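Local coordinates for Phthiocerol/phenolphthiocerol synthesis polyketide synthase type I PpsC (Mycobacterium tuberculosis, PDB 5NJI), which probably removes water from beta-hydroxyacyl thioesters through its dehydratase domain, during polyketide chain extension toward phthiocerol and phenolphthiocerol lipids, at residues L78-D83 against C123-R128; Y177-G182 against L236-T241; R210-A215 against M229-Q234. The protein carries 1 engineered substitution. All blocks are in the same frame, centred on the assembly; numbering follows the deposited sequence.

Contact 1. Residues L78-D83 against C123-R128; sequences LAAATD and CQVEIR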
# COMPACT_ATOMS: atom_id res chain seq x y z
N LEU A 78 0.67 2.08 -10.38
CA LEU A 78 0.47 3.48 -10.76
C LEU A 78 1.66 4.04 -11.52
O LEU A 78 1.49 4.77 -12.50
CB LEU A 78 0.20 4.33 -9.51
CG LEU A 78 -1.11 3.99 -8.84
CD1 LEU A 78 -1.12 4.70 -7.52
CD2 LEU A 78 -2.31 4.42 -9.67
N ALA A 79 2.88 3.68 -11.10
CA ALA A 79 4.06 4.14 -11.80
C ALA A 79 4.14 3.55 -13.20
O ALA A 79 4.64 4.22 -14.12
CB ALA A 79 5.32 3.78 -11.02
N ALA A 80 3.69 2.32 -13.38
CA ALA A 80 3.69 1.70 -14.70
C ALA A 80 2.79 2.47 -15.66
O ALA A 80 3.19 2.80 -16.78
CB ALA A 80 3.27 0.23 -14.62
N ALA A 81 1.55 2.76 -15.24
CA ALA A 81 0.66 3.55 -16.08
C ALA A 81 1.25 4.91 -16.40
O ALA A 81 1.19 5.37 -17.54
CB ALA A 81 -0.71 3.72 -15.40
N THR A 82 1.82 5.57 -15.40
CA THR A 82 2.40 6.89 -15.60
C THR A 82 3.59 6.86 -16.55
O THR A 82 3.78 7.79 -17.34
CB THR A 82 2.79 7.47 -14.23
OG1 THR A 82 1.61 7.62 -13.45
CG2 THR A 82 3.48 8.82 -14.36
N ASP A 83 4.38 5.79 -16.52
CA ASP A 83 5.50 5.69 -17.44
C ASP A 83 5.06 5.36 -18.86
O ASP A 83 5.81 5.61 -19.80
CB ASP A 83 6.49 4.63 -16.94
CG ASP A 83 7.77 4.59 -17.75
OD1 ASP A 83 8.42 5.66 -17.91
OD2 ASP A 83 8.14 3.49 -18.21
N CYS A 123 -6.06 -0.00 -18.03
CA CYS A 123 -4.93 -0.87 -18.35
C CYS A 123 -4.77 -1.92 -17.25
O CYS A 123 -5.30 -1.78 -16.14
CB CYS A 123 -3.65 -0.05 -18.54
SG CYS A 123 -3.12 0.88 -17.11
N GLN A 124 -4.08 -3.01 -17.59
CA GLN A 124 -3.93 -4.17 -16.73
C GLN A 124 -2.45 -4.34 -16.45
O GLN A 124 -1.64 -4.36 -17.38
CB GLN A 124 -4.50 -5.45 -17.37
CG GLN A 124 -5.93 -5.34 -17.86
CD GLN A 124 -6.93 -5.42 -16.73
OE1 GLN A 124 -6.59 -5.76 -15.59
NE2 GLN A 124 -8.19 -5.12 -17.03
N VAL A 125 -2.10 -4.46 -15.18
CA VAL A 125 -0.72 -4.58 -14.75
C VAL A 125 -0.56 -5.94 -14.08
O VAL A 125 -1.43 -6.38 -13.34
CB VAL A 125 -0.35 -3.43 -13.79
CG1 VAL A 125 1.05 -3.61 -13.21
CG2 VAL A 125 -0.46 -2.10 -14.49
N GLU A 126 0.56 -6.60 -14.36
CA GLU A 126 0.89 -7.87 -13.70
C GLU A 126 2.32 -7.77 -13.19
O GLU A 126 3.19 -7.23 -13.88
CB GLU A 126 0.69 -9.07 -14.64
CG GLU A 126 0.80 -10.43 -13.97
CD GLU A 126 0.05 -11.52 -14.72
OE1 GLU A 126 -0.73 -11.19 -15.65
OE2 GLU A 126 0.23 -12.71 -14.37
N ILE A 127 2.54 -8.24 -11.97
CA ILE A 127 3.83 -8.11 -11.29
C ILE A 127 4.31 -9.50 -10.93
O ILE A 127 3.63 -10.23 -10.20
CB ILE A 127 3.72 -7.22 -10.05
CG1 ILE A 127 3.33 -5.81 -10.48
CG2 ILE A 127 5.05 -7.20 -9.27
CD1 ILE A 127 2.89 -4.94 -9.33
N ARG A 128 5.43 -9.86 -11.47
CA ARG A 128 6.02 -11.16 -11.32
C ARG A 128 7.49 -11.10 -10.79
O ARG A 128 8.02 -10.07 -10.83
CB ARG A 128 6.11 -11.85 -12.72
CG ARG A 128 4.81 -12.02 -13.46
CD ARG A 128 4.99 -12.44 -14.95
NE ARG A 128 3.81 -12.85 -15.62
CZ ARG A 128 3.00 -12.04 -16.38
NH1 ARG A 128 3.34 -10.71 -16.55
NH2 ARG A 128 1.83 -12.57 -16.97
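In C123 of segment 123-128, chi1 of 61° places SG between the backbone N and the carbonyl carbon, which swings the sulfur to the methyl of A81, with SG to A81 CB at 4.1 Å. In V125, chi1 of 174° sends CG1 anti to the backbone N and leaves CG2 as the branch that meets A80, its CG2 lying 4.4 Å from A80 CB. Both pairs are plain apolar contacts at van der Waals distance, and the touching residues are all buried. Alanine suits the helix here because its single methyl lets the helix settle close to the strand: the CA atoms of A81 and C123 are 7.5 Å apart. On the strand, a thiol and a beta-branched valine reach the two methyls without presenting a strongly polar group. Alternation does the rest. C123 and V125 look inward, while Q124, E126 and R128 lie on the other face of the strand, where E126 OE2 and R128 NH2 attract as charges at 3.1 Å, the oxygen standing well off the guanidinium plane. On the helix's far flank T82 OG1 bonds back to L78 O, which also accepts T82 N from the opposite face of its carbonyl plane, and W93 binds the same hydroxyl. This is the helix-on-sheet packing of a hotdog fold: strand 122-130 runs between strands 110-118 and 136-146, and helix 70-84 packs on strand 122-130 and reaches strand 93-100 through L78 and A81.

Contact 2. Residues Y177-G182 against L236-T241; sequences YQRLRG and LGATRT. With 8Z2 (~{S}-[2-[3-[[(2~{R})-4-[[[(2~{R},3~{S},4~{R},5~{R})-5-(6-aminopurin-9-yl)-4-oxidanyl-3-phosphonooxy-oxolan-2-yl]methoxy-oxidanyl-phosphoryl]oxy-oxidanyl-phosphoryl]oxy-3,3-dimethyl-2-oxidanyl-butanoyl]amino]propanoylamino]ethyl] (~{E})-dodec-2-enethioate), chain B.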
# COMPACT_ATOMS: atom_id res chain seq x y z
N TYR A 177 1.84 -1.48 17.75
CA TYR A 177 2.98 -2.16 17.15
C TYR A 177 3.30 -3.46 17.88
O TYR A 177 3.66 -4.45 17.25
CB TYR A 177 4.17 -1.21 17.10
CG TYR A 177 3.95 -0.13 16.05
CD1 TYR A 177 3.85 -0.47 14.69
CD2 TYR A 177 3.82 1.21 16.39
CE1 TYR A 177 3.63 0.49 13.73
CE2 TYR A 177 3.60 2.18 15.43
CZ TYR A 177 3.48 1.81 14.10
OH TYR A 177 3.26 2.78 13.15
N GLN A 178 3.13 -3.50 19.21
CA GLN A 178 3.32 -4.75 19.94
C GLN A 178 2.33 -5.81 19.47
O GLN A 178 2.71 -6.98 19.28
CB GLN A 178 3.17 -4.52 21.44
CG GLN A 178 4.42 -4.03 22.13
CD GLN A 178 4.31 -4.09 23.63
OE1 GLN A 178 4.50 -5.14 24.24
NE2 GLN A 178 3.98 -2.95 24.24
N ARG A 179 1.06 -5.45 19.32
CA ARG A 179 0.06 -6.40 18.84
C ARG A 179 0.44 -6.93 17.46
O ARG A 179 0.39 -8.14 17.21
CB ARG A 179 -1.33 -5.77 18.80
CG ARG A 179 -2.12 -5.91 20.10
CD ARG A 179 -3.62 -5.69 19.89
NE ARG A 179 -3.92 -4.51 19.08
CZ ARG A 179 -3.93 -3.26 19.55
NH1 ARG A 179 -3.65 -3.02 20.82
NH2 ARG A 179 -4.21 -2.26 18.72
N LEU A 180 0.86 -6.04 16.56
CA LEU A 180 1.26 -6.46 15.23
C LEU A 180 2.47 -7.40 15.27
O LEU A 180 2.47 -8.43 14.59
CB LEU A 180 1.55 -5.23 14.37
CG LEU A 180 0.36 -4.33 14.04
CD1 LEU A 180 0.79 -3.00 13.37
CD2 LEU A 180 -0.62 -5.04 13.15
N ARG A 181 3.48 -7.08 16.09
CA ARG A 181 4.64 -7.96 16.19
C ARG A 181 4.27 -9.32 16.76
O ARG A 181 4.80 -10.35 16.34
CB ARG A 181 5.73 -7.32 17.05
CG ARG A 181 6.47 -6.18 16.38
CD ARG A 181 7.73 -5.80 17.15
NE ARG A 181 7.41 -5.31 18.49
CZ ARG A 181 7.18 -4.04 18.80
NH1 ARG A 181 7.25 -3.09 17.87
NH2 ARG A 181 6.89 -3.71 20.05
N GLY A 182 3.36 -9.35 17.75
CA GLY A 182 2.94 -10.62 18.29
C GLY A 182 2.21 -11.48 17.28
O GLY A 182 2.12 -12.70 17.45
N LEU A 236 -5.99 0.25 10.81
CA LEU A 236 -7.02 -0.78 10.91
C LEU A 236 -6.76 -1.72 12.07
O LEU A 236 -7.71 -2.32 12.59
CB LEU A 236 -7.11 -1.55 9.60
CG LEU A 236 -7.55 -0.70 8.41
CD1 LEU A 236 -7.40 -1.52 7.13
CD2 LEU A 236 -8.98 -0.17 8.56
N GLY A 237 -5.51 -1.81 12.51
CA GLY A 237 -5.14 -2.63 13.65
C GLY A 237 -5.65 -2.13 14.97
O GLY A 237 -5.58 -2.86 15.96
N ALA A 238 -6.16 -0.90 15.02
CA ALA A 238 -6.67 -0.34 16.26
C ALA A 238 -8.19 -0.30 16.30
O ALA A 238 -8.75 0.17 17.30
CB ALA A 238 -6.12 1.07 16.47
N THR A 239 -8.87 -0.78 15.27
CA THR A 239 -10.32 -0.82 15.28
C THR A 239 -10.83 -1.84 16.30
O THR A 239 -10.12 -2.74 16.72
CB THR A 239 -10.88 -1.17 13.91
OG1 THR A 239 -10.35 -2.43 13.50
CG2 THR A 239 -10.54 -0.07 12.89
N ARG A 240 -12.10 -1.69 16.68
CA ARG A 240 -12.71 -2.66 17.58
C ARG A 240 -12.64 -4.07 17.01
O ARG A 240 -12.33 -5.02 17.73
CB ARG A 240 -14.16 -2.28 17.89
CG ARG A 240 -14.80 -3.20 18.94
CD ARG A 240 -15.90 -2.49 19.72
NE ARG A 240 -16.85 -1.81 18.85
CZ ARG A 240 -18.02 -1.33 19.25
NH1 ARG A 240 -18.41 -1.48 20.51
NH2 ARG A 240 -18.82 -0.72 18.39
N THR A 241 -12.93 -4.22 15.72
CA THR A 241 -12.86 -5.55 15.11
C THR A 241 -11.46 -6.14 15.27
O THR A 241 -11.31 -7.32 15.58
CB THR A 241 -13.24 -5.45 13.63
OG1 THR A 241 -14.58 -4.98 13.52
CG2 THR A 241 -13.15 -6.80 12.94
C2 8Z2 B . -6.92 -14.76 -10.02
C4 8Z2 B . -6.34 -16.38 -8.43
C5 8Z2 B . -5.88 -17.15 -9.39
C6 8Z2 B . -5.95 -16.77 -10.65
C8 8Z2 B . -5.59 -18.21 -7.59
C10 8Z2 B . -4.69 -5.74 11.18
C11 8Z2 B . -6.10 -5.95 11.56
C12 8Z2 B . -6.25 -7.21 12.32
N9 8Z2 B . -6.10 -17.02 -7.31
N7 8Z2 B . -5.40 -18.25 -8.87
N3 8Z2 B . -6.87 -15.18 -8.72
N1 8Z2 B . -6.46 -15.60 -11.00
N6 8Z2 B . -5.45 -17.64 -11.49
C1' 8Z2 B . -6.69 -16.02 -6.20
C2' 8Z2 B . -8.13 -16.39 -6.29
O2' 8Z2 B . -8.66 -15.07 -6.34
C3' 8Z2 B . -8.33 -17.29 -4.97
O3' 8Z2 B . -9.51 -18.13 -5.15
C4' 8Z2 B . -7.95 -16.02 -3.95
O4' 8Z2 B . -6.67 -15.64 -4.64
C5' 8Z2 B . -7.64 -16.10 -2.46
O5' 8Z2 B . -6.53 -16.85 -2.11
P1 8Z2 B . -6.28 -18.27 -2.42
O11 8Z2 B . -5.62 -18.09 -3.71
O12 8Z2 B . -7.46 -19.12 -2.77
O6 8Z2 B . -5.29 -19.06 -1.28
P2 8Z2 B . -3.75 -19.39 -1.64
O21 8Z2 B . -3.43 -19.29 -3.20
O22 8Z2 B . -3.02 -20.54 -1.27
O7 8Z2 B . -3.18 -18.12 -0.79
CPA 8Z2 B . -3.87 -17.28 0.16
CPB 8Z2 B . -2.78 -16.28 0.61
CP8 8Z2 B . -2.25 -15.60 -0.67
CP7 8Z2 B . -3.31 -15.24 1.55
CP9 8Z2 B . -1.66 -17.05 1.29
OP3 8Z2 B . -3.33 -14.97 -1.24
CP6 8Z2 B . -1.12 -14.56 -0.43
OP2 8Z2 B . -0.11 -14.94 0.04
NP2 8Z2 B . -1.26 -13.35 -0.95
CP5 8Z2 B . -0.30 -12.28 -0.90
CP4 8Z2 B . -0.57 -11.40 0.30
CP3 8Z2 B . 0.49 -10.27 0.32
OP1 8Z2 B . 1.53 -10.43 -0.21
NP1 8Z2 B . 0.20 -9.17 0.96
CP2 8Z2 B . 1.09 -8.05 1.01
CP1 8Z2 B . 2.20 -8.26 1.97
S 8Z2 B . 1.59 -8.31 3.68
P3 8Z2 B . -9.39 -19.25 -6.50
O31 8Z2 B . -7.81 -19.82 -6.31
O32 8Z2 B . -9.31 -18.73 -7.80
O33 8Z2 B . -10.26 -20.43 -6.57
CA1 8Z2 B . 1.27 -6.84 3.95
CA2 8Z2 B . 0.79 -6.53 5.31
OA1 8Z2 B . 1.37 -5.91 3.21
CA3 8Z2 B . 0.41 -5.13 5.61
CA4 8Z2 B . -0.11 -4.84 6.95
CA5 8Z2 B . -0.69 -3.46 7.08
CA6 8Z2 B . -1.27 -3.26 8.48
CA7 8Z2 B . -2.63 -3.97 8.63
CA8 8Z2 B . -3.02 -4.19 10.08
CA9 8Z2 B . -4.51 -4.57 10.30
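R179 reaches across from its helix to the backbone of G237, and a single hydrogen bond joins the two segments: R179 NH2 to G237 O, 3.1 Å, with an N-H...O angle of 160°. The oxygen lies near the guanidinium plane, at its edge, so the N-H points well at it. The donor, however, stands 41° out of the carbonyl plane, above it and not on a lone pair. NH2 also passes A238, 4.0 Å from A238 CA. An arginine suits this place because its long arm spans the gap between the segments and, with a bend at chi3 (-47°), turns the edge of its guanidinium to the carbonyl; T243 and A246 of helix 240-246 touch the same side chain. The acyl chain of the bound dodecenoyl-CoA passes the same two segments at L180 and G237. L180, the next residue on the helix, brings CD2 to 4.0 Å from CA8 of the ligand, while G237 N lies 3.7 Å from its CA9. G237 has no side chain on the side facing helix 173-182, which lets the backbone come close to both L180 and the lipid. The site lies in the second half of the double hotdog fold of polyketide synthase dehydratases, along the distal part of the acyl chain, near CA8 and CA9. L236 also lines it, with CB 4.0 Å from CA9, and its branched end packs on V297, V313 and M315 of strands 292-300 and 306-317. Farther out, a turn of 3-10 helix leads into T239, the N-cap of helix 240-246: T239 OG1 donates to L236 O at 2.8 Å and in turn accepts A242 N, holding the corner where one short helical turn gives way to the next.

Contact 3. Residues R210-A215 against M229-Q234; sequences RLPASA and MDIALQ. With 8Z2 (~{S}-[2-[3-[[(2~{R})-4-[[[(2~{R},3~{S},4~{R},5~{R})-5-(6-aminopurin-9-yl)-4-oxidanyl-3-phosphonooxy-oxolan-2-yl]methoxy-oxidanyl-phosphoryl]oxy-oxidanyl-phosphoryl]oxy-3,3-dimethyl-2-oxidanyl-butanoyl]amino]propanoylamino]ethyl] (~{E})-dodec-2-enethioate), chain B.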
# COMPACT_ATOMS: atom_id res chain seq x y z
N ARG A 210 2.96 10.28 10.63
CA ARG A 210 4.10 11.02 10.14
C ARG A 210 4.95 10.04 9.36
O ARG A 210 4.91 8.83 9.61
CB ARG A 210 4.92 11.63 11.27
CG ARG A 210 5.78 10.61 11.97
CD ARG A 210 6.44 11.18 13.20
NE ARG A 210 7.46 12.17 12.87
CZ ARG A 210 8.72 11.85 12.55
NH1 ARG A 210 9.09 10.58 12.51
NH2 ARG A 210 9.59 12.81 12.26
N LEU A 211 5.70 10.55 8.40
CA LEU A 211 6.58 9.72 7.62
C LEU A 211 7.97 9.73 8.26
O LEU A 211 8.58 10.80 8.34
CB LEU A 211 6.66 10.23 6.20
CG LEU A 211 7.42 9.36 5.22
CD1 LEU A 211 6.72 7.99 5.04
CD2 LEU A 211 7.55 10.05 3.88
N PRO A 212 8.46 8.60 8.78
CA PRO A 212 9.79 8.62 9.40
C PRO A 212 10.86 9.03 8.40
O PRO A 212 10.75 8.80 7.20
CB PRO A 212 9.98 7.17 9.87
CG PRO A 212 8.60 6.65 10.07
CD PRO A 212 7.81 7.29 8.96
N ALA A 213 11.92 9.65 8.93
CA ALA A 213 12.98 10.16 8.07
C ALA A 213 13.60 9.07 7.22
O ALA A 213 13.95 9.32 6.05
CB ALA A 213 14.07 10.83 8.92
N SER A 214 13.74 7.86 7.77
CA SER A 214 14.38 6.77 7.03
C SER A 214 13.53 6.25 5.89
O SER A 214 13.99 5.39 5.13
CB SER A 214 14.74 5.62 7.97
OG SER A 214 13.59 5.07 8.60
N ALA A 215 12.30 6.72 5.75
CA ALA A 215 11.46 6.40 4.61
C ALA A 215 11.52 7.46 3.53
O ALA A 215 10.93 7.26 2.46
CB ALA A 215 10.01 6.21 5.07
N MET A 229 1.22 4.83 2.66
CA MET A 229 0.05 4.03 2.44
C MET A 229 0.02 2.90 3.52
O MET A 229 -0.96 2.66 4.09
CB MET A 229 -0.08 3.39 1.05
CG MET A 229 -1.30 2.52 0.90
SD MET A 229 -1.45 2.11 -0.82
CE MET A 229 -2.77 0.96 -0.76
N ASP A 230 1.14 2.19 3.74
CA ASP A 230 1.12 1.15 4.75
C ASP A 230 0.80 1.72 6.12
O ASP A 230 0.03 1.11 6.88
CB ASP A 230 2.46 0.41 4.79
CG ASP A 230 2.38 -0.84 5.65
OD1 ASP A 230 1.83 -1.85 5.17
OD2 ASP A 230 2.83 -0.80 6.82
N ILE A 231 1.38 2.88 6.47
CA ILE A 231 1.11 3.51 7.76
C ILE A 231 -0.38 3.81 7.88
O ILE A 231 -1.00 3.54 8.92
CB ILE A 231 1.96 4.79 7.91
CG1 ILE A 231 3.43 4.44 8.13
CG2 ILE A 231 1.46 5.66 9.09
CD1 ILE A 231 4.38 5.61 7.80
N ALA A 232 -0.98 4.32 6.82
CA ALA A 232 -2.43 4.54 6.85
C ALA A 232 -3.19 3.24 7.12
O ALA A 232 -4.13 3.22 7.91
CB ALA A 232 -2.90 5.16 5.54
N LEU A 233 -2.79 2.13 6.48
CA LEU A 233 -3.45 0.84 6.69
C LEU A 233 -3.27 0.31 8.11
O LEU A 233 -4.14 -0.40 8.61
CB LEU A 233 -2.90 -0.20 5.71
CG LEU A 233 -3.09 0.08 4.22
CD1 LEU A 233 -2.39 -1.01 3.42
CD2 LEU A 233 -4.58 0.15 3.87
N GLN A 234 -2.14 0.62 8.75
CA GLN A 234 -1.88 0.14 10.10
C GLN A 234 -2.97 0.58 11.06
O GLN A 234 -3.19 -0.07 12.08
CB GLN A 234 -0.54 0.66 10.60
CG GLN A 234 0.67 0.07 9.92
CD GLN A 234 1.91 0.86 10.27
OE1 GLN A 234 1.93 1.60 11.24
NE2 GLN A 234 2.95 0.72 9.45
C2 8Z2 B . -6.92 -14.76 -10.02
C4 8Z2 B . -6.34 -16.38 -8.43
C5 8Z2 B . -5.88 -17.15 -9.39
C6 8Z2 B . -5.95 -16.77 -10.65
C8 8Z2 B . -5.59 -18.21 -7.59
C10 8Z2 B . -4.69 -5.74 11.18
C11 8Z2 B . -6.10 -5.95 11.56
C12 8Z2 B . -6.25 -7.21 12.32
N9 8Z2 B . -6.10 -17.02 -7.31
N7 8Z2 B . -5.40 -18.25 -8.87
N3 8Z2 B . -6.87 -15.18 -8.72
N1 8Z2 B . -6.46 -15.60 -11.00
N6 8Z2 B . -5.45 -17.64 -11.49
C1' 8Z2 B . -6.69 -16.02 -6.20
C2' 8Z2 B . -8.13 -16.39 -6.29
O2' 8Z2 B . -8.66 -15.07 -6.34
C3' 8Z2 B . -8.33 -17.29 -4.97
O3' 8Z2 B . -9.51 -18.13 -5.15
C4' 8Z2 B . -7.95 -16.02 -3.95
O4' 8Z2 B . -6.67 -15.64 -4.64
C5' 8Z2 B . -7.64 -16.10 -2.46
O5' 8Z2 B . -6.53 -16.85 -2.11
P1 8Z2 B . -6.28 -18.27 -2.42
O11 8Z2 B . -5.62 -18.09 -3.71
O12 8Z2 B . -7.46 -19.12 -2.77
O6 8Z2 B . -5.29 -19.06 -1.28
P2 8Z2 B . -3.75 -19.39 -1.64
O21 8Z2 B . -3.43 -19.29 -3.20
O22 8Z2 B . -3.02 -20.54 -1.27
O7 8Z2 B . -3.18 -18.12 -0.79
CPA 8Z2 B . -3.87 -17.28 0.16
CPB 8Z2 B . -2.78 -16.28 0.61
CP8 8Z2 B . -2.25 -15.60 -0.67
CP7 8Z2 B . -3.31 -15.24 1.55
CP9 8Z2 B . -1.66 -17.05 1.29
OP3 8Z2 B . -3.33 -14.97 -1.24
CP6 8Z2 B . -1.12 -14.56 -0.43
OP2 8Z2 B . -0.11 -14.94 0.04
NP2 8Z2 B . -1.26 -13.35 -0.95
CP5 8Z2 B . -0.30 -12.28 -0.90
CP4 8Z2 B . -0.57 -11.40 0.30
CP3 8Z2 B . 0.49 -10.27 0.32
OP1 8Z2 B . 1.53 -10.43 -0.21
NP1 8Z2 B . 0.20 -9.17 0.96
CP2 8Z2 B . 1.09 -8.05 1.01
CP1 8Z2 B . 2.20 -8.26 1.97
S 8Z2 B . 1.59 -8.31 3.68
P3 8Z2 B . -9.39 -19.25 -6.50
O31 8Z2 B . -7.81 -19.82 -6.31
O32 8Z2 B . -9.31 -18.73 -7.80
O33 8Z2 B . -10.26 -20.43 -6.57
CA1 8Z2 B . 1.27 -6.84 3.95
CA2 8Z2 B . 0.79 -6.53 5.31
OA1 8Z2 B . 1.37 -5.91 3.21
CA3 8Z2 B . 0.41 -5.13 5.61
CA4 8Z2 B . -0.11 -4.84 6.95
CA5 8Z2 B . -0.69 -3.46 7.08
CA6 8Z2 B . -1.27 -3.26 8.48
CA7 8Z2 B . -2.63 -3.97 8.63
CA8 8Z2 B . -3.02 -4.19 10.08
CA9 8Z2 B . -4.51 -4.57 10.30
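The flat peptide group between R210 and L211 turns its oxygen toward I231, and R210 O lies 3.7 Å from I231 CD1. Beside it the P212 ring offers its CD corner, 4.0 Å from the same methyl, while L211 CD1 comes within 4.3 Å. One isoleucine methyl thus seats the loop on helix 226-234. The residue types fit: CG1 of I231 stands beside the backbone N and carries CD1 out from the helix, and a proline offers a stiff ring whose CD meets that methyl tip to tip, with no N-H to satisfy. I194 of strand 194-200 covers I231 as well.

Around the helix, two more flat groups meet one turn apart. The Q234 amide sends NE2 to D230 OD2 at 3.0 Å, nearly straight at 167°. OD2 lies almost in the amide plane, whereas the donor reaches the carboxylate on its anti side, 24° out of plane. NE2 also bonds F191 O and OE1 is hydrogen-bonded to Y177 OH, so both ends of the amide are held and its orientation is fixed. OD2 has a weak second donor in H187 NE2. These residues fall within the HPxxxDxxxQ signature of polyketide synthase dehydratases, carried on the central helix of the second hotdog.

With OD2 occupied, D230 turns its other oxygen to the lipid: OD1 is 3.5 Å from CA5 and 3.6 Å from CA3, the beta carbon of the enoyl group. A polar atom fixed there, against an otherwise hydrocarbon chain, is consistent with chemistry at that carbon, where a dehydration substrate would bear its hydroxyl.

Contacts 2 and 3 share one pocket. Along the chain contact 3 is nested inside the loop closed by contact 2, their centres are 15 Å apart, and Y177 OH of contact 2 lies 2.6 Å from Q234 OE1 of contact 3, a probable hydrogen bond that ties helix 173-182 to helix 226-234. Together they line the acyl chain from its reactive end, beside contact 3, to its distal part, around CA8 and CA9, beside contact 2. Contact 1 belongs to the first hotdog, across the centre of the chain: its centre is 23 Å from that of contact 3 and 31 Å from that of contact 2, and the V125 side chain is about 14 Å from the ligand.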